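Local coordinates for uncharacterized protein (Danio rerio, PDB 5HBA) that probably serves innate immunity as the globular head of the complement C1q A chain, the part expected to recognise targets, at residues Gln17-Val22 against Cys63-Ser68; Ser75-Asp80 against Glu107-Asp112; Leu96-Leu99 against Lys103-Ile106. All blocks are in the same frame, centred on the assembly; numbering follows the deposited sequence.

Contact 1. Residues Gln17-Val22 against Cys63-Ser68; sequences QYKQPV and CLRLKS
V22 lays one methyl, CG2, against the side chain of L64, whose CD2 is 4.1 Å from V22 CG2, and the two branched groups cross at about a right angle. CG1 of the valine stands anti to its backbone N (chi1 178°), which leaves CG2 as the branch that reaches the leucine. Both residues are buried: L64 also rests on F54 and A56 of the facing sheet, and V22 on L122, so V22 turns into the apolar interior, whereas Q17, K19 and Q20 are exposed.

The second meeting, on the solvent side, is of another kind. K19 and R65 bring like charges together, with K19 NZ 4.2 Å from R65 NH1 and placed obliquely to the guanidinium plane. No hydrogen bond joins the two residues, and the two positive charges are likely to disfavour closer approach. The lysine is the third residue of a type II beta turn from Q17 to Q20 and has the positive phi (60°) of that position. Its chain runs extended through CD and then bends at its last two torsions, which turns NZ toward the arginine.

K19 and R65 have CA atoms 9.0 Å apart, and strand 103-109 fills that gap: its P108 and I106 make backbone hydrogen bonds to K19 and V22, and its E107 makes one to R65. The loop thus lies along one side of that strand while 62-68 pairs with the other. A loop running beside a sheet strand and sending a valine inward belongs here to the jelly-roll beta sandwich of the C1q/TNF family.

Contact 2. Residues Ser75-Asp80 against Glu107-Asp112; sequences SLSFCD and EPFAGD
In the jelly-roll sandwich of the C1q domain, the strands 75-80 and 103-109 flank strand 62-68 within one antiparallel sheet, and S77 and C79 of the former meet F109 of the latter across the middle strand. The CA atoms of S77 and F109 are 9.3 Å apart, so side chains alone make the contact and no hydrogen bond spans it.

F109 does the reaching. Its CG sits between the backbone N and the carbonyl carbon (chi1 66°), and from there the ring leans toward strand 75-80, presenting CZ to both partners. C79 gives a sulfur-aromatic contact, its SG 3.6 Å from F109 CZ. Seen from the centroid of the F109 ring, C79 SG lies in an oblique direction, 53° off the ring normal. The sulfur is tied by a disulfide to C63 on the middle strand, which limits where it can sit beside the ring. R65, also on that strand, adds a cation-pi contact to F109. An alanine in place of F109 would probably leave the C79 sulfur without its aromatic neighbour, deprive R65 of its cation-pi partner and open a gap beside the disulfide.

Strand 75-80 also faces a second subunit, where the S77 backbone N is hydrogen-bonded to Y123 OH of that neighbouring copy and F78 packs on its V89. S77 thus takes part in both meetings, its backbone serving the subunit interface and its hydroxyl resting near the ring, with OG 3.8 Å from F109 CZ and 4.0 Å from F109 CE1.

Contact 3. Residues Leu96-Leu99 against Lys103-Ile106; sequences LTLL and KVWI
L98 meets V104 with the fork of its side chain: both methyls face a single valine methyl, L98 CD2 being 3.7 Å and L98 CD1 3.8 Å from V104 CG2. The two side chains cross at about a right angle, and both leave their backbones toward the other segment. In L98, CG stands anti to the carbonyl carbon (chi1 -56°) and the forked end is carried on toward the valine. The valine answers with CG2, the branch beside its backbone N, while CG1 is anti to that nitrogen (chi1 -179°). L96, two residues before L98, also turns toward V104 but comes to it only loosely. Its CD1 is nearest at V104 CG1, 4.3 Å away, and its other methyl, CD2, lies farther from the valine.

The contact is apolar throughout and lies between the two sheets of the C1q jelly-roll sandwich. Strand 87-98 belongs to one sheet, where L98 and L96 make backbone hydrogen bonds to G48 and Y50; strand 103-109 belongs to the other, where V104 is hydrogen-bonded through its backbone to F42. The short connection between them passes from sheet to sheet, and its D102 accepts a hydrogen bond from the backbone N of L99 through OD2. All three touching residues are buried, with F52 packing on both L98 and V104, F42 and Y50 against L98, and L66 against V104. Between the two leucines, T97 packs on S29 of a second subunit.

How the contacts relate
From the N terminus, loop 17-22 comes first and meets strand 62-68 after 40 residues, closing contact 1. The chain then turns into 75-80, which opens contact 2. Before that contact closes at 107-112, strand 87-98 and strand 103-109 come together in contact 3, the shortest closure; contact 3 therefore falls wholly within the span of contact 2, and contact 1 precedes both. Strand 103-109 supplies segments to contacts 2 and 3 and pairs with the 62-68 strand of contact 1. Contacts 1 and 2 share one sheet through the neighbouring strands 62-68 and 75-80, whereas contact 3, about 17 Å from contact 2 between centres, joins that sheet to the other.

Contact 1. Residues Gln17-Val22 against Cys63-Ser68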
loop_
_atom_site.group_PDB
_atom_site.type_symbol
_atom_site.label_atom_id
_atom_site.label_comp_id
_atom_site.label_asym_id
_atom_site.label_seq_id
_atom_site.Cartn_x
_atom_site.Cartn_y
_atom_site.Cartn_z
ATOM N N GLN A 17 7.921 18.998 -10.065
ATOM C CA GLN A 17 9.084 19.646 -9.466
ATOM C C GLN A 17 9.638 18.878 -8.273
ATOM O O GLN A 17 8.870 18.332 -7.476
ATOM C CB GLN A 17 8.691 21.038 -8.992
ATOM C CG GLN A 17 8.371 22.011 -10.109
ATOM C CD GLN A 17 9.612 22.428 -10.868
ATOM O OE1 GLN A 17 10.624 22.814 -10.271
ATOM N NE2 GLN A 17 9.548 22.344 -12.190
ATOM N N TYR A 18 10.961 18.847 -8.147
ATOM C CA TYR A 18 11.596 18.285 -6.962
ATOM C C TYR A 18 11.368 19.194 -5.754
ATOM O O TYR A 18 11.326 20.430 -5.881
ATOM C CB TYR A 18 13.096 18.099 -7.181
ATOM C CG TYR A 18 13.458 16.965 -8.123
ATOM C CD1 TYR A 18 13.044 15.658 -7.864
ATOM C CD2 TYR A 18 14.246 17.191 -9.248
ATOM C CE1 TYR A 18 13.393 14.604 -8.715
ATOM C CE2 TYR A 18 14.602 16.142 -10.105
ATOM C CZ TYR A 18 14.167 14.858 -9.828
ATOM O OH TYR A 18 14.507 13.830 -10.669
ATOM N N LYS A 19 11.186 18.565 -4.599
ATOM C CA LYS A 19 11.083 19.250 -3.310
ATOM C C LYS A 19 9.925 20.245 -3.224
ATOM O O LYS A 19 10.003 21.244 -2.515
ATOM C CB LYS A 19 12.424 19.902 -2.929
ATOM C CG LYS A 19 13.611 18.945 -3.015
ATOM C CD LYS A 19 14.933 19.644 -2.663
ATOM C CE LYS A 19 15.007 20.036 -1.185
ATOM N NZ LYS A 19 15.040 18.846 -0.283
ATOM N N GLN A 20 8.854 19.959 -3.960
ATOM C CA GLN A 20 7.588 20.673 -3.839
ATOM C C GLN A 20 6.504 19.615 -3.777
ATOM O O GLN A 20 6.692 18.504 -4.299
ATOM C CB GLN A 20 7.346 21.567 -5.067
ATOM C CG GLN A 20 8.362 22.691 -5.214
ATOM C CD GLN A 20 7.994 23.684 -6.309
ATOM O OE1 GLN A 20 7.180 23.394 -7.186
ATOM N NE2 GLN A 20 8.595 24.869 -6.255
ATOM N N PRO A 21 5.359 19.945 -3.162
ATOM C CA PRO A 21 4.279 18.953 -3.114
ATOM C C PRO A 21 3.821 18.524 -4.505
ATOM O O PRO A 21 3.635 19.361 -5.397
ATOM C CB PRO A 21 3.153 19.690 -2.385
ATOM C CG PRO A 21 3.867 20.664 -1.502
ATOM C CD PRO A 21 5.118 21.081 -2.250
ATOM N N VAL A 22 3.649 17.222 -4.687
ATOM C CA VAL A 22 3.066 16.718 -5.928
ATOM C C VAL A 22 1.663 17.271 -6.061
ATOM O O VAL A 22 0.868 17.192 -5.106
ATOM C CB VAL A 22 2.972 15.181 -5.933
ATOM C CG1 VAL A 22 2.312 14.691 -7.242
ATOM C CG2 VAL A 22 4.351 14.558 -5.757
ATOM N N CYS A 63 12.299 8.729 -6.172
ATOM C CA CYS A 63 12.307 8.896 -4.728
ATOM C C CYS A 63 11.174 9.846 -4.329
ATOM O O CYS A 63 11.028 10.932 -4.905
ATOM C CB CYS A 63 13.644 9.471 -4.275
ATOM S SG CYS A 63 14.958 8.243 -4.090
ATOM N N LEU A 64 10.371 9.425 -3.355
ATOM C CA LEU A 64 9.300 10.256 -2.828
ATOM C C LEU A 64 9.325 10.273 -1.310
ATOM O O LEU A 64 9.635 9.260 -0.656
ATOM C CB LEU A 64 7.939 9.765 -3.332
ATOM C CG LEU A 64 7.602 10.085 -4.792
ATOM C CD1 LEU A 64 6.638 9.071 -5.323
ATOM C CD2 LEU A 64 6.971 11.482 -4.918
ATOM N N ARG A 65 9.018 11.435 -0.741
ATOM C CA ARG A 65 8.877 11.543 0.701
ATOM C C ARG A 65 7.415 11.734 1.040
ATOM O O ARG A 65 6.705 12.466 0.347
ATOM C CB ARG A 65 9.670 12.740 1.236
ATOM C CG ARG A 65 11.156 12.540 1.267
ATOM C CD ARG A 65 11.850 13.607 2.131
ATOM N NE ARG A 65 13.296 13.384 2.139
ATOM C CZ ARG A 65 14.149 14.018 1.340
ATOM N NH1 ARG A 65 13.709 14.933 0.490
ATOM N NH2 ARG A 65 15.445 13.745 1.401
ATOM N N LEU A 66 6.955 11.070 2.094
ATOM C CA LEU A 66 5.666 11.433 2.683
ATOM C C LEU A 66 5.966 12.409 3.813
ATOM O O LEU A 66 6.765 12.100 4.707
ATOM C CB LEU A 66 4.942 10.198 3.227
ATOM C CG LEU A 66 3.629 10.434 3.976
ATOM C CD1 LEU A 66 2.495 10.839 2.990
ATOM C CD2 LEU A 66 3.264 9.175 4.743
ATOM N N LYS A 67 5.346 13.584 3.777
ATOM C CA LYS A 67 5.676 14.644 4.730
ATOM C C LYS A 67 4.436 15.193 5.437
ATOM O O LYS A 67 3.322 15.067 4.926
ATOM C CB LYS A 67 6.422 15.793 4.023
ATOM C CG LYS A 67 7.846 15.448 3.547
ATOM C CD LYS A 67 8.595 16.682 3.024
ATOM C CE LYS A 67 9.315 17.460 4.139
ATOM N NZ LYS A 67 10.501 16.705 4.673
ATOM N N SER A 68 4.628 15.796 6.614
ATOM C CA SER A 68 3.538 16.485 7.320
ATOM C C SER A 68 4.039 17.738 8.045
ATOM O O SER A 68 5.230 17.851 8.349
ATOM C CB SER A 68 2.903 15.571 8.371
ATOM O OG SER A 68 3.766 15.433 9.493
#

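Contact 2. Residues Ser75-Asp80 against Glu107-Asp112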
loop_
_atom_site.group_PDB
_atom_site.type_symbol
_atom_site.label_atom_id
_atom_site.label_comp_id
_atom_site.label_asym_id
_atom_site.label_seq_id
_atom_site.Cartn_x
_atom_site.Cartn_y
_atom_site.Cartn_z
ATOM N N SER A 75 8.701 12.720 8.115
ATOM C CA SER A 75 9.411 12.717 6.838
ATOM C C SER A 75 9.869 11.288 6.549
ATOM O O SER A 75 10.875 10.829 7.100
ATOM C CB SER A 75 10.606 13.676 6.897
ATOM O OG SER A 75 11.205 13.824 5.623
ATOM N N LEU A 76 9.107 10.570 5.722
ATOM C CA LEU A 76 9.438 9.176 5.397
ATOM C C LEU A 76 9.787 9.065 3.918
ATOM O O LEU A 76 9.040 9.558 3.068
ATOM C CB LEU A 76 8.258 8.248 5.711
ATOM C CG LEU A 76 7.778 8.193 7.155
ATOM C CD1 LEU A 76 6.477 7.437 7.208
ATOM C CD2 LEU A 76 8.837 7.516 8.049
ATOM N N SER A 77 10.899 8.401 3.615
ATOM C CA SER A 77 11.387 8.277 2.237
ATOM C C SER A 77 11.146 6.884 1.657
ATOM O O SER A 77 11.313 5.863 2.337
ATOM C CB SER A 77 12.895 8.590 2.169
ATOM O OG SER A 77 13.154 9.929 2.565
ATOM N N PHE A 78 10.779 6.847 0.384
ATOM C CA PHE A 78 10.563 5.595 -0.320
ATOM C C PHE A 78 11.208 5.741 -1.683
ATOM O O PHE A 78 10.788 6.586 -2.467
ATOM C CB PHE A 78 9.061 5.321 -0.459
ATOM C CG PHE A 78 8.342 5.255 0.862
ATOM C CD1 PHE A 78 8.300 4.068 1.595
ATOM C CD2 PHE A 78 7.743 6.387 1.392
ATOM C CE1 PHE A 78 7.651 4.020 2.839
ATOM C CE2 PHE A 78 7.089 6.345 2.624
ATOM C CZ PHE A 78 7.047 5.163 3.346
ATOM N N CYS A 79 12.233 4.929 -1.942
ATOM C CA CYS A 79 13.078 5.071 -3.130
ATOM C C CYS A 79 13.222 3.774 -3.942
ATOM O O CYS A 79 13.552 2.709 -3.396
ATOM C CB CYS A 79 14.491 5.518 -2.719
ATOM S SG CYS A 79 14.735 7.251 -2.295
ATOM N N ASP A 80 12.988 3.880 -5.249
ATOM C CA ASP A 80 13.396 2.843 -6.199
ATOM C C ASP A 80 14.633 3.350 -6.942
ATOM O O ASP A 80 14.532 4.270 -7.764
ATOM C CB ASP A 80 12.284 2.554 -7.215
ATOM C CG ASP A 80 11.270 1.522 -6.718
ATOM O OD1 ASP A 80 11.391 1.071 -5.566
ATOM O OD2 ASP A 80 10.331 1.182 -7.478
ATOM N N GLU A 107 6.097 14.508 -2.069
ATOM C CA GLU A 107 7.206 15.312 -2.557
ATOM C C GLU A 107 8.287 14.415 -3.171
ATOM O O GLU A 107 8.723 13.423 -2.559
ATOM C CB GLU A 107 7.723 16.217 -1.421
ATOM C CG GLU A 107 8.822 17.168 -1.757
ATOM C CD GLU A 107 9.202 18.035 -0.557
ATOM O OE1 GLU A 107 8.614 17.844 0.536
ATOM O OE2 GLU A 107 10.090 18.896 -0.702
ATOM N N PRO A 108 8.587 14.656 -4.426
ATOM C CA PRO A 108 9.703 13.940 -5.045
ATOM C C PRO A 108 11.031 14.584 -4.667
ATOM O O PRO A 108 11.070 15.785 -4.363
ATOM C CB PRO A 108 9.459 14.120 -6.552
ATOM C CG PRO A 108 8.109 14.812 -6.682
ATOM C CD PRO A 108 7.889 15.531 -5.388
ATOM N N PHE A 109 12.096 13.786 -4.672
ATOM C CA PHE A 109 13.460 14.298 -4.545
ATOM C C PHE A 109 14.425 13.469 -5.398
ATOM O O PHE A 109 14.070 12.385 -5.868
ATOM C CB PHE A 109 13.907 14.381 -3.079
ATOM C CG PHE A 109 14.045 13.048 -2.378
ATOM C CD1 PHE A 109 12.926 12.374 -1.898
ATOM C CD2 PHE A 109 15.309 12.504 -2.131
ATOM C CE1 PHE A 109 13.062 11.157 -1.227
ATOM C CE2 PHE A 109 15.456 11.292 -1.445
ATOM C CZ PHE A 109 14.334 10.616 -0.998
ATOM N N ALA A 110 15.615 14.001 -5.651
ATOM C CA ALA A 110 16.632 13.247 -6.372
ATOM C C ALA A 110 17.522 12.543 -5.349
ATOM O O ALA A 110 18.428 13.150 -4.766
ATOM C CB ALA A 110 17.452 14.154 -7.270
ATOM N N GLY A 111 17.237 11.264 -5.127
ATOM C CA GLY A 111 17.923 10.464 -4.125
ATOM C C GLY A 111 19.414 10.270 -4.330
ATOM O O GLY A 111 20.111 9.857 -3.408
ATOM N N ASP A 112 19.907 10.541 -5.532
ATOM C CA ASP A 112 21.350 10.523 -5.771
ATOM C C ASP A 112 21.692 11.430 -6.960
ATOM O O ASP A 112 20.822 12.145 -7.468
ATOM C CB ASP A 112 21.874 9.083 -5.962
ATOM C CG ASP A 112 21.307 8.397 -7.210
ATOM O OD1 ASP A 112 20.417 8.974 -7.874
ATOM O OD2 ASP A 112 21.748 7.263 -7.525
#

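Contact 3. Residues Leu96-Leu99 against Lys103-Ile106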
loop_
_atom_site.group_PDB
_atom_site.type_symbol
_atom_site.label_atom_id
_atom_site.label_comp_id
_atom_site.label_asym_id
_atom_site.label_seq_id
_atom_site.Cartn_x
_atom_site.Cartn_y
_atom_site.Cartn_z
ATOM N N LEU A 96 -0.801 8.075 10.684
ATOM C CA LEU A 96 -0.365 9.314 11.323
ATOM C C LEU A 96 -1.445 9.921 12.219
ATOM O O LEU A 96 -2.634 9.865 11.898
ATOM C CB LEU A 96 0.013 10.344 10.251
ATOM C CG LEU A 96 1.080 9.954 9.225
ATOM C CD1 LEU A 96 1.272 11.083 8.205
ATOM C CD2 LEU A 96 2.385 9.633 9.916
ATOM N N THR A 97 -1.018 10.526 13.324
ATOM C CA THR A 97 -1.905 11.289 14.196
ATOM C C THR A 97 -1.819 12.750 13.793
ATOM O O THR A 97 -0.723 13.321 13.776
ATOM C CB THR A 97 -1.458 11.179 15.674
ATOM O OG1 THR A 97 -1.313 9.802 16.026
ATOM C CG2 THR A 97 -2.478 11.827 16.592
ATOM N N LEU A 98 -2.959 13.360 13.475
ATOM C CA LEU A 98 -2.960 14.732 12.990
ATOM C C LEU A 98 -3.807 15.668 13.856
ATOM O O LEU A 98 -4.847 15.270 14.388
ATOM C CB LEU A 98 -3.455 14.787 11.543
ATOM C CG LEU A 98 -2.741 13.943 10.482
ATOM C CD1 LEU A 98 -3.476 14.075 9.150
ATOM C CD2 LEU A 98 -1.291 14.376 10.328
ATOM N N LEU A 99 -3.358 16.912 13.992
ATOM C CA LEU A 99 -4.158 17.945 14.652
ATOM C C LEU A 99 -4.842 18.795 13.594
ATOM O O LEU A 99 -4.477 18.729 12.417
ATOM C CB LEU A 99 -3.279 18.833 15.535
ATOM C CG LEU A 99 -2.570 18.065 16.649
ATOM C CD1 LEU A 99 -1.725 18.966 17.541
ATOM C CD2 LEU A 99 -3.618 17.333 17.461
ATOM N N LYS A 103 -0.906 19.582 7.727
ATOM C CA LYS A 103 -0.946 19.268 6.302
ATOM C C LYS A 103 -0.152 17.995 6.024
ATOM O O LYS A 103 0.817 17.709 6.730
ATOM C CB LYS A 103 -0.396 20.439 5.484
ATOM C CG LYS A 103 -1.270 21.693 5.579
ATOM C CD LYS A 103 -0.703 22.861 4.784
ATOM C CE LYS A 103 -1.596 24.093 4.916
ATOM N NZ LYS A 103 -2.930 23.940 4.230
ATOM N N VAL A 104 -0.580 17.219 5.026
ATOM C CA VAL A 104 0.145 16.006 4.627
ATOM C C VAL A 104 0.266 15.989 3.111
ATOM O O VAL A 104 -0.681 16.356 2.395
ATOM C CB VAL A 104 -0.546 14.719 5.130
ATOM C CG1 VAL A 104 0.256 13.475 4.725
ATOM C CG2 VAL A 104 -0.704 14.755 6.653
ATOM N N TRP A 105 1.434 15.592 2.614
ATOM C CA TRP A 105 1.635 15.580 1.174
ATOM C C TRP A 105 2.746 14.621 0.780
ATOM O O TRP A 105 3.427 14.052 1.642
ATOM C CB TRP A 105 1.921 17.000 0.663
ATOM C CG TRP A 105 3.280 17.581 1.047
ATOM C CD1 TRP A 105 4.389 17.633 0.250
ATOM C CD2 TRP A 105 3.649 18.226 2.284
ATOM N NE1 TRP A 105 5.426 18.250 0.915
ATOM C CE2 TRP A 105 4.998 18.627 2.169
ATOM C CE3 TRP A 105 2.976 18.500 3.483
ATOM C CZ2 TRP A 105 5.691 19.279 3.190
ATOM C CZ3 TRP A 105 3.665 19.147 4.508
ATOM C CH2 TRP A 105 5.006 19.535 4.350
ATOM N N ILE A 106 2.964 14.508 -0.507
ATOM C CA ILE A 106 4.108 13.878 -1.076
ATOM C C ILE A 106 4.854 14.814 -1.959
ATOM O O ILE A 106 4.351 15.694 -2.542
ATOM C CB ILE A 106 3.770 12.589 -1.822
ATOM C CG1 ILE A 106 2.822 12.847 -3.001
ATOM C CG2 ILE A 106 3.182 11.598 -0.862
ATOM C CD1 ILE A 106 2.434 11.637 -3.810
#